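Local coordinates for protein alpha-rhamnosidase (Dictyoglomus thermophilum, PDB 6I60) that probably hydrolyses terminal non-reducing alpha-L-rhamnose residues from alpha-L-rhamnosides, as a thermophile's glycoside hydrolase, at residues A[66-75]-A[86-97]; A[196-207]-A[243-254]. All blocks are in the same frame, centred on the assembly; numbering follows the deposited sequence.

Contact 1 of 2, residues A[66-75]-A[86-97]; sequences QTAYQVIVSS and DVWDTGKVLSSE
Tyr69 lays one face of its ring over Val93: Val93 CB sits 3.9 Å from the ring centroid, 17° off the normal, a CH-pi contact, while the carbonyl O of Ser95 lies at the ring's edge. The ring gets there because chi1 (72°) sets CG between the backbone N and carbonyl carbon. The two form a hydrogen-bonded antiparallel pair, with Val93 N to Tyr69 O at 2.7 Å. Gln66 NE2 donates to two carbonyls, Ser95 O (3.1 Å) and Glu97 O (2.8 Å), which fixes the rotation of its amide; OE1 bonds to Trp55.

Gln70 NE2 reaches the syn side of Asp89 OD1 at 3.3 Å, amide and carboxylate planes 16° apart. That oxygen also accepts from Gly91 N, making an Asx turn. Val71 N donates to Thr90 OG1, and Thr90 CG2 lies against Val71 CG1 (3.6 Å).

Between Tyr69 and Ile72 the register slips by one residue; from Ile72-Asp89 on to Val73-Trp88 it holds. Val87 N and Trp88 N both donate to Val73 O from one face of its plane, a classic beta bulge. Strand 88-89 is held at the edge of a five-stranded mixed sheet in the N-terminal immunoglobulin-like domain of the Rha78A type.

Contact 2 of 2, residues A[196-207]-A[243-254]; sequences IAGLGLYELYIN and NAIGVILGNGRY
Leu201 and Gly250 begin an antiparallel pairing of strands 201-206 and 243-250, whose axes approach to 4.3 Å at 169°, within the family's N-terminal domain.

Backbone hydrogen bonds set the register. Hydrogen-bonded pairs Leu201-Gly250, Glu203-Ile248 and Tyr205-Gly246 alternate with non-hydrogen-bonded pairs Tyr202-Leu249, Leu204-Val247 and Ile206-Ile245. At one end Gly250 O receives both Gly200 N (3.0 Å) and Leu201 N, which identifies a classic beta bulge; a cis peptide precedes Gly200.

A polar side chain closes the other end. Asn207 N donates to Ala244 O, and its OD1 accepts from Ala244 N at 3.0 Å, the donor standing above the carbonyl plane. The side chain thus replaces a main-chain acceptor, while ND2 binds Asn237 O, so both ends of the amide are engaged. An alanine here would be likely to leave Ala244 N without this acceptor and Asn237 O without its amide donor.

Apolar contacts follow the faces. Val247 CG2 meets Leu204 CD1 at 3.7 Å, and Ile196 CD1 reaches Val247 tip to tip from strand 189-199, which belongs to a separate sheet; Leu249 CD2 lies 3.8 Å from Gly198 CA. These side chains pack between the two layers. On the reverse face Glu203 CB lies alongside Ile248 CG2 (3.6 Å), and its carboxylate forms salt bridges to Arg210 and Arg430.

Aromatic contact occurs past the bulge, where a type II' turn from Asn251 to Tyr254 brings the ring of Tyr254 to Leu199. With CG anti to the backbone N (chi1 -158°), Tyr254 turns one ring face to Leu199, whose CD1 lies 4.0 Å from the centroid and 28° off the normal.

How the contacts relate
From the N terminus, contact 1 comes first: its segments are separated by ten residues that include helix 77-80, so it closes a short loop within the immunoglobulin-like domain. Contact 2 opens later and spans 35 residues containing strands 209-210 and 226-233, a longer closure within the alpha-L-rhamnosidase N-terminal domain. The two are in series and neither nests nor crosses. Their centres lie 41 Å apart and their nearest atoms about 23 Å, with no touch, so the two lie apart, in different family regions of the chain. Contact 1 joins an edge strand to the one beside it; contact 2 links neighbouring strands and also bridges to strand 189-199 of another sheet. Contact 2 is also the more deeply buried.

Contact 1 of 2, residues A[66-75]-A[86-97]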
loop_
_atom_site.group_PDB
_atom_site.type_symbol
_atom_site.label_atom_id
_atom_site.label_comp_id
_atom_site.label_asym_id
_atom_site.label_seq_id
_atom_site.Cartn_x
_atom_site.Cartn_y
_atom_site.Cartn_z
ATOM N N GLN A 66 19.251 -4.936 -22.218
ATOM C CA GLN A 66 19.345 -6.390 -22.183
ATOM C C GLN A 66 18.730 -6.998 -23.437
ATOM O O GLN A 66 17.621 -6.632 -23.840
ATOM C CB GLN A 66 18.645 -6.941 -20.941
ATOM C CG GLN A 66 18.489 -8.457 -20.937
ATOM C CD GLN A 66 17.656 -8.959 -19.772
ATOM O OE1 GLN A 66 18.047 -8.827 -18.614
ATOM N NE2 GLN A 66 16.502 -9.541 -20.076
ATOM N N THR A 67 19.453 -7.936 -24.054
ATOM C CA THR A 67 18.952 -8.664 -25.210
ATOM C C THR A 67 18.686 -10.137 -24.936
ATOM O O THR A 67 17.940 -10.762 -25.695
ATOM C CB THR A 67 19.936 -8.556 -26.383
ATOM O OG1 THR A 67 21.205 -9.095 -25.994
ATOM C CG2 THR A 67 20.108 -7.104 -26.795
ATOM N N ALA A 68 19.268 -10.701 -23.880
ATOM C CA ALA A 68 19.052 -12.100 -23.548
ATOM C C ALA A 68 19.360 -12.314 -22.074
ATOM O O ALA A 68 20.155 -11.581 -21.482
ATOM C CB ALA A 68 19.914 -13.027 -24.413
ATOM N N TYR A 69 18.719 -13.326 -21.491
ATOM C CA TYR A 69 18.954 -13.693 -20.102
ATOM C C TYR A 69 18.940 -15.210 -19.970
ATOM O O TYR A 69 18.464 -15.929 -20.851
ATOM C CB TYR A 69 17.911 -13.069 -19.158
ATOM C CG TYR A 69 16.531 -13.683 -19.271
ATOM C CD1 TYR A 69 16.163 -14.774 -18.490
ATOM C CD2 TYR A 69 15.595 -13.170 -20.159
ATOM C CE1 TYR A 69 14.908 -15.338 -18.596
ATOM C CE2 TYR A 69 14.335 -13.726 -20.268
ATOM C CZ TYR A 69 13.998 -14.811 -19.487
ATOM O OH TYR A 69 12.744 -15.366 -19.597
ATOM N N GLN A 70 19.469 -15.688 -18.847
ATOM C CA GLN A 70 19.431 -17.108 -18.515
ATOM C C GLN A 70 19.495 -17.243 -17.004
ATOM O O GLN A 70 20.455 -16.779 -16.384
ATOM C CB GLN A 70 20.587 -17.869 -19.164
ATOM C CG GLN A 70 20.667 -19.325 -18.725
ATOM C CD GLN A 70 22.045 -19.921 -18.917
ATOM O OE1 GLN A 70 22.927 -19.295 -19.503
ATOM N NE2 GLN A 70 22.236 -21.141 -18.428
ATOM N N VAL A 71 18.484 -17.874 -16.414
ATOM C CA VAL A 71 18.420 -18.083 -14.973
ATOM C C VAL A 71 18.506 -19.577 -14.702
ATOM O O VAL A 71 17.855 -20.380 -15.382
ATOM C CB VAL A 71 17.145 -17.469 -14.366
ATOM C CG1 VAL A 71 15.927 -17.829 -15.190
ATOM C CG2 VAL A 71 16.967 -17.921 -12.926
ATOM N N ILE A 72 19.329 -19.951 -13.730
ATOM C CA ILE A 72 19.525 -21.340 -13.342
ATOM C C ILE A 72 18.974 -21.510 -11.938
ATOM O O ILE A 72 19.295 -20.716 -11.045
ATOM C CB ILE A 72 21.012 -21.731 -13.397
ATOM C CG1 ILE A 72 21.478 -21.817 -14.852
ATOM C CG2 ILE A 72 21.248 -23.029 -12.643
ATOM C CD1 ILE A 72 22.686 -22.700 -15.072
ATOM N N VAL A 73 18.141 -22.526 -11.731
ATOM C CA VAL A 73 17.636 -22.832 -10.401
ATOM C C VAL A 73 18.070 -24.244 -10.053
ATOM O O VAL A 73 17.929 -25.162 -10.870
ATOM C CB VAL A 73 16.110 -22.669 -10.308
ATOM C CG1 VAL A 73 15.616 -22.992 -8.871
ATOM C CG2 VAL A 73 15.716 -21.260 -10.799
ATOM N N SER A 74 18.611 -24.411 -8.849
ATOM C CA SER A 74 19.162 -25.674 -8.391
ATOM C C SER A 74 18.625 -25.996 -7.001
ATOM O O SER A 74 17.966 -25.177 -6.351
ATOM C CB SER A 74 20.696 -25.642 -8.363
ATOM O OG SER A 74 21.225 -25.370 -9.649
ATOM N N SER A 75 18.921 -27.213 -6.545
ATOM C CA SER A 75 18.427 -27.716 -5.269
ATOM C C SER A 75 19.487 -27.740 -4.178
ATOM O O SER A 75 19.181 -28.133 -3.047
ATOM C CB SER A 75 17.846 -29.123 -5.447
ATOM O OG SER A 75 18.760 -29.974 -6.115
ATOM N N ASP A 86 19.528 -27.923 -12.143
ATOM C CA ASP A 86 18.989 -29.049 -11.385
ATOM C C ASP A 86 17.469 -29.084 -11.455
ATOM O O ASP A 86 16.873 -30.126 -11.748
ATOM C CB ASP A 86 19.464 -28.988 -9.934
ATOM C CG ASP A 86 19.139 -30.253 -9.165
ATOM O OD1 ASP A 86 19.975 -30.681 -8.344
ATOM O OD2 ASP A 86 18.046 -30.820 -9.380
ATOM N N VAL A 87 16.813 -27.957 -11.194
ATOM C CA VAL A 87 15.364 -27.894 -11.312
ATOM C C VAL A 87 14.882 -26.848 -12.311
ATOM O O VAL A 87 13.697 -26.875 -12.688
ATOM C CB VAL A 87 14.701 -27.668 -9.937
ATOM C CG1 VAL A 87 15.381 -28.575 -8.886
ATOM C CG2 VAL A 87 14.704 -26.206 -9.552
ATOM N N TRP A 88 15.735 -25.927 -12.768
ATOM C CA TRP A 88 15.387 -25.066 -13.892
ATOM C C TRP A 88 16.647 -24.601 -14.606
ATOM O O TRP A 88 17.657 -24.290 -13.970
ATOM C CB TRP A 88 14.568 -23.844 -13.463
ATOM C CG TRP A 88 13.754 -23.256 -14.603
ATOM C CD1 TRP A 88 13.449 -23.864 -15.789
ATOM C CD2 TRP A 88 13.145 -21.956 -14.656
ATOM N NE1 TRP A 88 12.689 -23.029 -16.573
ATOM C CE2 TRP A 88 12.489 -21.852 -15.901
ATOM C CE3 TRP A 88 13.090 -20.872 -13.774
ATOM C CZ2 TRP A 88 11.787 -20.707 -16.284
ATOM C CZ3 TRP A 88 12.394 -19.737 -14.157
ATOM C CH2 TRP A 88 11.754 -19.664 -15.401
ATOM N N ASP A 89 16.563 -24.537 -15.937
ATOM C CA ASP A 89 17.629 -23.971 -16.764
ATOM C C ASP A 89 16.981 -23.461 -18.049
ATOM O O ASP A 89 16.686 -24.250 -18.951
ATOM C CB ASP A 89 18.717 -24.995 -17.057
ATOM C CG ASP A 89 19.959 -24.369 -17.671
ATOM O OD1 ASP A 89 19.823 -23.355 -18.394
ATOM O OD2 ASP A 89 21.068 -24.893 -17.433
ATOM N N THR A 90 16.757 -22.147 -18.118
ATOM C CA THR A 90 16.107 -21.561 -19.284
ATOM C C THR A 90 17.008 -21.537 -20.509
ATOM O O THR A 90 16.500 -21.480 -21.634
ATOM C CB THR A 90 15.649 -20.134 -18.975
ATOM O OG1 THR A 90 16.794 -19.287 -18.817
ATOM C CG2 THR A 90 14.833 -20.105 -17.704
ATOM N N GLY A 91 18.324 -21.577 -20.325
ATOM C CA GLY A 91 19.207 -21.340 -21.444
ATOM C C GLY A 91 19.163 -19.871 -21.833
ATOM O O GLY A 91 18.507 -19.043 -21.198
ATOM N N LYS A 92 19.884 -19.554 -22.905
ATOM C CA LYS A 92 19.910 -18.187 -23.423
ATOM C C LYS A 92 18.537 -17.847 -23.991
ATOM O O LYS A 92 18.213 -18.204 -25.125
ATOM C CB LYS A 92 20.996 -18.032 -24.482
ATOM C CG LYS A 92 21.106 -16.624 -25.049
ATOM C CD LYS A 92 22.403 -16.435 -25.815
ATOM C CE LYS A 92 22.342 -15.211 -26.709
ATOM N NZ LYS A 92 23.698 -14.810 -27.168
ATOM N N VAL A 93 17.724 -17.159 -23.194
ATOM C CA VAL A 93 16.393 -16.732 -23.610
ATOM C C VAL A 93 16.508 -15.361 -24.263
ATOM O O VAL A 93 16.903 -14.386 -23.615
ATOM C CB VAL A 93 15.425 -16.690 -22.418
ATOM C CG1 VAL A 93 14.124 -16.018 -22.822
ATOM C CG2 VAL A 93 15.169 -18.090 -21.898
ATOM N N LEU A 94 16.156 -15.284 -25.545
ATOM C CA LEU A 94 16.219 -14.032 -26.297
ATOM C C LEU A 94 14.999 -13.189 -25.940
ATOM O O LEU A 94 13.958 -13.244 -26.598
ATOM C CB LEU A 94 16.293 -14.305 -27.794
ATOM C CG LEU A 94 17.380 -15.276 -28.259
ATOM C CD1 LEU A 94 17.469 -15.285 -29.776
ATOM C CD2 LEU A 94 18.727 -14.926 -27.642
ATOM N N SER A 95 15.134 -12.398 -24.878
ATOM C CA SER A 95 14.061 -11.524 -24.426
ATOM C C SER A 95 14.671 -10.391 -23.615
ATOM O O SER A 95 15.624 -10.604 -22.861
ATOM C CB SER A 95 13.028 -12.288 -23.587
ATOM O OG SER A 95 12.439 -11.455 -22.600
ATOM N N SER A 96 14.118 -9.192 -23.779
ATOM C CA SER A 96 14.569 -8.023 -23.039
ATOM C C SER A 96 13.908 -7.898 -21.673
ATOM O O SER A 96 14.251 -6.984 -20.917
ATOM C CB SER A 96 14.311 -6.752 -23.855
ATOM O OG SER A 96 12.922 -6.479 -23.948
ATOM N N GLU A 97 12.981 -8.792 -21.337
ATOM C CA GLU A 97 12.263 -8.692 -20.074
ATOM C C GLU A 97 13.150 -9.112 -18.908
ATOM O O GLU A 97 13.976 -10.021 -19.028
ATOM C CB GLU A 97 11.003 -9.556 -20.115
ATOM C CG GLU A 97 9.853 -8.937 -20.892
ATOM C CD GLU A 97 9.484 -7.550 -20.391
ATOM O OE1 GLU A 97 9.176 -6.675 -21.228
ATOM O OE2 GLU A 97 9.501 -7.335 -19.159
#

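Contact 2 of 2, residues A[196-207]-A[243-254]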
loop_
_atom_site.group_PDB
_atom_site.type_symbol
_atom_site.label_atom_id
_atom_site.label_comp_id
_atom_site.label_asym_id
_atom_site.label_seq_id
_atom_site.Cartn_x
_atom_site.Cartn_y
_atom_site.Cartn_z
ATOM N N ILE A 196 2.731 -20.614 11.451
ATOM C CA ILE A 196 1.662 -20.265 12.379
ATOM C C ILE A 196 0.653 -19.368 11.676
ATOM O O ILE A 196 1.019 -18.540 10.836
ATOM C CB ILE A 196 2.224 -19.576 13.642
ATOM C CG1 ILE A 196 1.096 -19.135 14.578
ATOM C CG2 ILE A 196 3.124 -18.407 13.261
ATOM C CD1 ILE A 196 1.547 -18.867 15.995
ATOM N N ALA A 197 -0.624 -19.553 12.016
ATOM C CA ALA A 197 -1.710 -18.660 11.604
ATOM C C ALA A 197 -2.594 -18.467 12.835
ATOM O O ALA A 197 -3.503 -19.262 13.093
ATOM C CB ALA A 197 -2.491 -19.221 10.424
ATOM N N GLY A 198 -2.306 -17.420 13.603
ATOM C CA GLY A 198 -3.100 -17.101 14.773
ATOM C C GLY A 198 -4.159 -16.060 14.479
ATOM O O GLY A 198 -3.839 -14.904 14.192
ATOM N N LEU A 199 -5.426 -16.458 14.546
ATOM C CA LEU A 199 -6.543 -15.582 14.221
ATOM C C LEU A 199 -7.108 -14.967 15.495
ATOM O O LEU A 199 -7.285 -15.666 16.498
ATOM C CB LEU A 199 -7.634 -16.353 13.476
ATOM C CG LEU A 199 -7.246 -16.899 12.101
ATOM C CD1 LEU A 199 -8.486 -17.148 11.266
ATOM C CD2 LEU A 199 -6.299 -15.948 11.380
ATOM N N GLY A 200 -7.373 -13.662 15.459
ATOM C CA GLY A 200 -7.091 -12.836 14.297
ATOM C C GLY A 200 -5.699 -12.234 14.345
ATOM O O GLY A 200 -5.135 -11.859 13.316
ATOM N N LEU A 201 -5.150 -12.140 15.554
ATOM C CA LEU A 201 -3.794 -11.662 15.779
ATOM C C LEU A 201 -3.077 -12.626 16.715
ATOM O O LEU A 201 -3.706 -13.376 17.466
ATOM C CB LEU A 201 -3.787 -10.245 16.367
ATOM C CG LEU A 201 -4.518 -9.175 15.553
ATOM C CD1 LEU A 201 -4.684 -7.894 16.361
ATOM C CD2 LEU A 201 -3.786 -8.905 14.244
ATOM N N TYR A 202 -1.746 -12.604 16.666
ATOM C CA TYR A 202 -0.961 -13.522 17.477
ATOM C C TYR A 202 0.404 -12.919 17.777
ATOM O O TYR A 202 0.846 -11.967 17.131
ATOM C CB TYR A 202 -0.796 -14.885 16.788
ATOM C CG TYR A 202 0.175 -14.874 15.627
ATOM C CD1 TYR A 202 -0.258 -14.574 14.342
ATOM C CD2 TYR A 202 1.522 -15.165 15.813
ATOM C CE1 TYR A 202 0.623 -14.560 13.277
ATOM C CE2 TYR A 202 2.410 -15.151 14.755
ATOM C CZ TYR A 202 1.955 -14.850 13.489
ATOM O OH TYR A 202 2.831 -14.837 12.432
ATOM N N GLU A 203 1.067 -13.501 18.775
ATOM C CA GLU A 203 2.461 -13.215 19.078
ATOM C C GLU A 203 3.135 -14.525 19.450
ATOM O O GLU A 203 2.633 -15.259 20.307
ATOM C CB GLU A 203 2.594 -12.194 20.215
ATOM C CG GLU A 203 2.795 -10.764 19.735
ATOM C CD GLU A 203 3.185 -9.812 20.853
ATOM O OE1 GLU A 203 2.892 -10.118 22.028
ATOM O OE2 GLU A 203 3.785 -8.757 20.555
ATOM N N LEU A 204 4.257 -14.824 18.802
ATOM C CA LEU A 204 4.928 -16.107 18.952
ATOM C C LEU A 204 6.168 -15.973 19.827
ATOM O O LEU A 204 6.941 -15.021 19.689
ATOM C CB LEU A 204 5.316 -16.675 17.586
ATOM C CG LEU A 204 6.153 -17.952 17.595
ATOM C CD1 LEU A 204 5.324 -19.133 18.069
ATOM C CD2 LEU A 204 6.725 -18.209 16.215
ATOM N N TYR A 205 6.353 -16.940 20.724
ATOM C CA TYR A 205 7.510 -16.999 21.604
ATOM C C TYR A 205 8.079 -18.409 21.597
ATOM O O TYR A 205 7.328 -19.389 21.555
ATOM C CB TYR A 205 7.150 -16.592 23.038
ATOM C CG TYR A 205 6.779 -15.136 23.189
ATOM C CD1 TYR A 205 7.752 -14.173 23.426
ATOM C CD2 TYR A 205 5.457 -14.722 23.095
ATOM C CE1 TYR A 205 7.418 -12.840 23.564
ATOM C CE2 TYR A 205 5.115 -13.391 23.232
ATOM C CZ TYR A 205 6.099 -12.454 23.466
ATOM O OH TYR A 205 5.763 -11.127 23.603
ATOM N N ILE A 206 9.407 -18.508 21.636
ATOM C CA ILE A 206 10.099 -19.791 21.701
ATOM C C ILE A 206 11.206 -19.671 22.737
ATOM O O ILE A 206 12.137 -18.876 22.562
ATOM C CB ILE A 206 10.679 -20.219 20.342
ATOM C CG1 ILE A 206 9.564 -20.730 19.429
ATOM C CG2 ILE A 206 11.745 -21.289 20.529
ATOM C CD1 ILE A 206 10.058 -21.468 18.207
ATOM N N ASN A 207 11.104 -20.450 23.815
ATOM C CA ASN A 207 12.090 -20.453 24.896
ATOM C C ASN A 207 12.266 -19.067 25.513
ATOM O O ASN A 207 13.344 -18.728 26.009
ATOM C CB ASN A 207 13.437 -21.003 24.418
ATOM C CG ASN A 207 13.376 -22.481 24.079
ATOM O OD1 ASN A 207 12.770 -23.271 24.804
ATOM N ND2 ASN A 207 14.005 -22.861 22.973
ATOM N N ASN A 243 12.262 -27.686 25.715
ATOM C CA ASN A 243 11.899 -26.548 24.886
ATOM C C ASN A 243 10.474 -26.123 25.196
ATOM O O ASN A 243 9.662 -26.904 25.701
ATOM C CB ASN A 243 12.024 -26.871 23.397
ATOM C CG ASN A 243 13.452 -26.830 22.913
ATOM O OD1 ASN A 243 14.385 -27.092 23.671
ATOM N ND2 ASN A 243 13.634 -26.498 21.643
ATOM N N ALA A 244 10.174 -24.868 24.874
ATOM C CA ALA A 244 8.852 -24.314 25.115
ATOM C C ALA A 244 8.515 -23.325 24.009
ATOM O O ALA A 244 9.388 -22.596 23.530
ATOM C CB ALA A 244 8.772 -23.627 26.483
ATOM N N ILE A 245 7.248 -23.311 23.611
ATOM C CA ILE A 245 6.746 -22.355 22.635
ATOM C C ILE A 245 5.591 -21.587 23.264
ATOM O O ILE A 245 4.872 -22.105 24.126
ATOM C CB ILE A 245 6.308 -23.043 21.325
ATOM C CG1 ILE A 245 5.487 -24.291 21.629
ATOM C CG2 ILE A 245 7.517 -23.433 20.501
ATOM C CD1 ILE A 245 4.018 -24.035 21.732
ATOM N N GLY A 246 5.414 -20.343 22.826
ATOM C CA GLY A 246 4.366 -19.500 23.366
ATOM C C GLY A 246 3.602 -18.726 22.312
ATOM O O GLY A 246 4.203 -18.042 21.479
ATOM N N VAL A 247 2.275 -18.833 22.332
ATOM C CA VAL A 247 1.411 -18.119 21.398
ATOM C C VAL A 247 0.272 -17.489 22.189
ATOM O O VAL A 247 -0.457 -18.192 22.898
ATOM C CB VAL A 247 0.849 -19.037 20.301
ATOM C CG1 VAL A 247 0.008 -18.230 19.325
ATOM C CG2 VAL A 247 1.972 -19.759 19.573
ATOM N N ILE A 248 0.119 -16.174 22.064
ATOM C CA ILE A 248 -0.993 -15.440 22.655
ATOM C C ILE A 248 -1.853 -14.898 21.521
ATOM O O ILE A 248 -1.327 -14.355 20.542
ATOM C CB ILE A 248 -0.501 -14.312 23.582
ATOM C CG1 ILE A 248 -1.673 -13.447 24.046
ATOM C CG2 ILE A 248 0.559 -13.469 22.894
ATOM C CD1 ILE A 248 -1.498 -12.887 25.436
ATOM N N LEU A 249 -3.167 -15.057 21.644
ATOM C CA LEU A 249 -4.098 -14.729 20.574
ATOM C C LEU A 249 -4.809 -13.411 20.845
ATOM O O LEU A 249 -5.236 -13.141 21.971
ATOM C CB LEU A 249 -5.135 -15.841 20.400
ATOM C CG LEU A 249 -4.639 -17.143 19.773
ATOM C CD1 LEU A 249 -5.812 -18.057 19.481
ATOM C CD2 LEU A 249 -3.840 -16.869 18.508
ATOM N N GLY A 250 -4.937 -12.596 19.800
ATOM C CA GLY A 250 -5.717 -11.375 19.862
ATOM C C GLY A 250 -6.931 -11.449 18.957
ATOM O O GLY A 250 -6.991 -12.303 18.067
ATOM N N ASN A 251 -7.908 -10.567 19.170
ATOM C CA ASN A 251 -9.129 -10.605 18.370
ATOM C C ASN A 251 -8.896 -10.043 16.972
ATOM O O ASN A 251 -9.016 -10.761 15.972
ATOM C CB ASN A 251 -10.248 -9.831 19.074
ATOM C CG ASN A 251 -10.439 -10.260 20.515
ATOM O OD1 ASN A 251 -9.825 -11.220 20.981
ATOM N ND2 ASN A 251 -11.292 -9.543 21.230
ATOM N N GLY A 252 -8.567 -8.756 16.886
ATOM C CA GLY A 252 -8.356 -8.117 15.603
ATOM C C GLY A 252 -9.630 -8.014 14.794
ATOM O O GLY A 252 -10.610 -7.409 15.238
ATOM N N ARG A 253 -9.630 -8.607 13.602
ATOM C CA ARG A 253 -10.801 -8.613 12.741
ATOM C C ARG A 253 -11.577 -9.921 12.797
ATOM O O ARG A 253 -12.701 -9.978 12.287
ATOM C CB ARG A 253 -10.390 -8.318 11.294
ATOM C CG ARG A 253 -10.069 -6.856 11.042
ATOM C CD ARG A 253 -11.165 -6.202 10.226
ATOM N NE ARG A 253 -10.871 -4.811 9.899
ATOM C CZ ARG A 253 -11.254 -3.772 10.635
ATOM N NH1 ARG A 253 -11.949 -3.966 11.748
ATOM N NH2 ARG A 253 -10.946 -2.540 10.257
ATOM N N TYR A 254 -11.012 -10.965 13.402
ATOM C CA TYR A 254 -11.708 -12.240 13.581
ATOM C C TYR A 254 -12.633 -12.108 14.787
ATOM O O TYR A 254 -12.361 -12.597 15.886
ATOM C CB TYR A 254 -10.711 -13.380 13.754
ATOM C CG TYR A 254 -11.268 -14.752 13.436
ATOM C CD1 TYR A 254 -11.450 -15.161 12.122
ATOM C CD2 TYR A 254 -11.603 -15.640 14.452
ATOM C CE1 TYR A 254 -11.957 -16.416 11.826
ATOM C CE2 TYR A 254 -12.110 -16.897 14.167
ATOM C CZ TYR A 254 -12.283 -17.279 12.852
ATOM O OH TYR A 254 -12.786 -18.526 12.555
#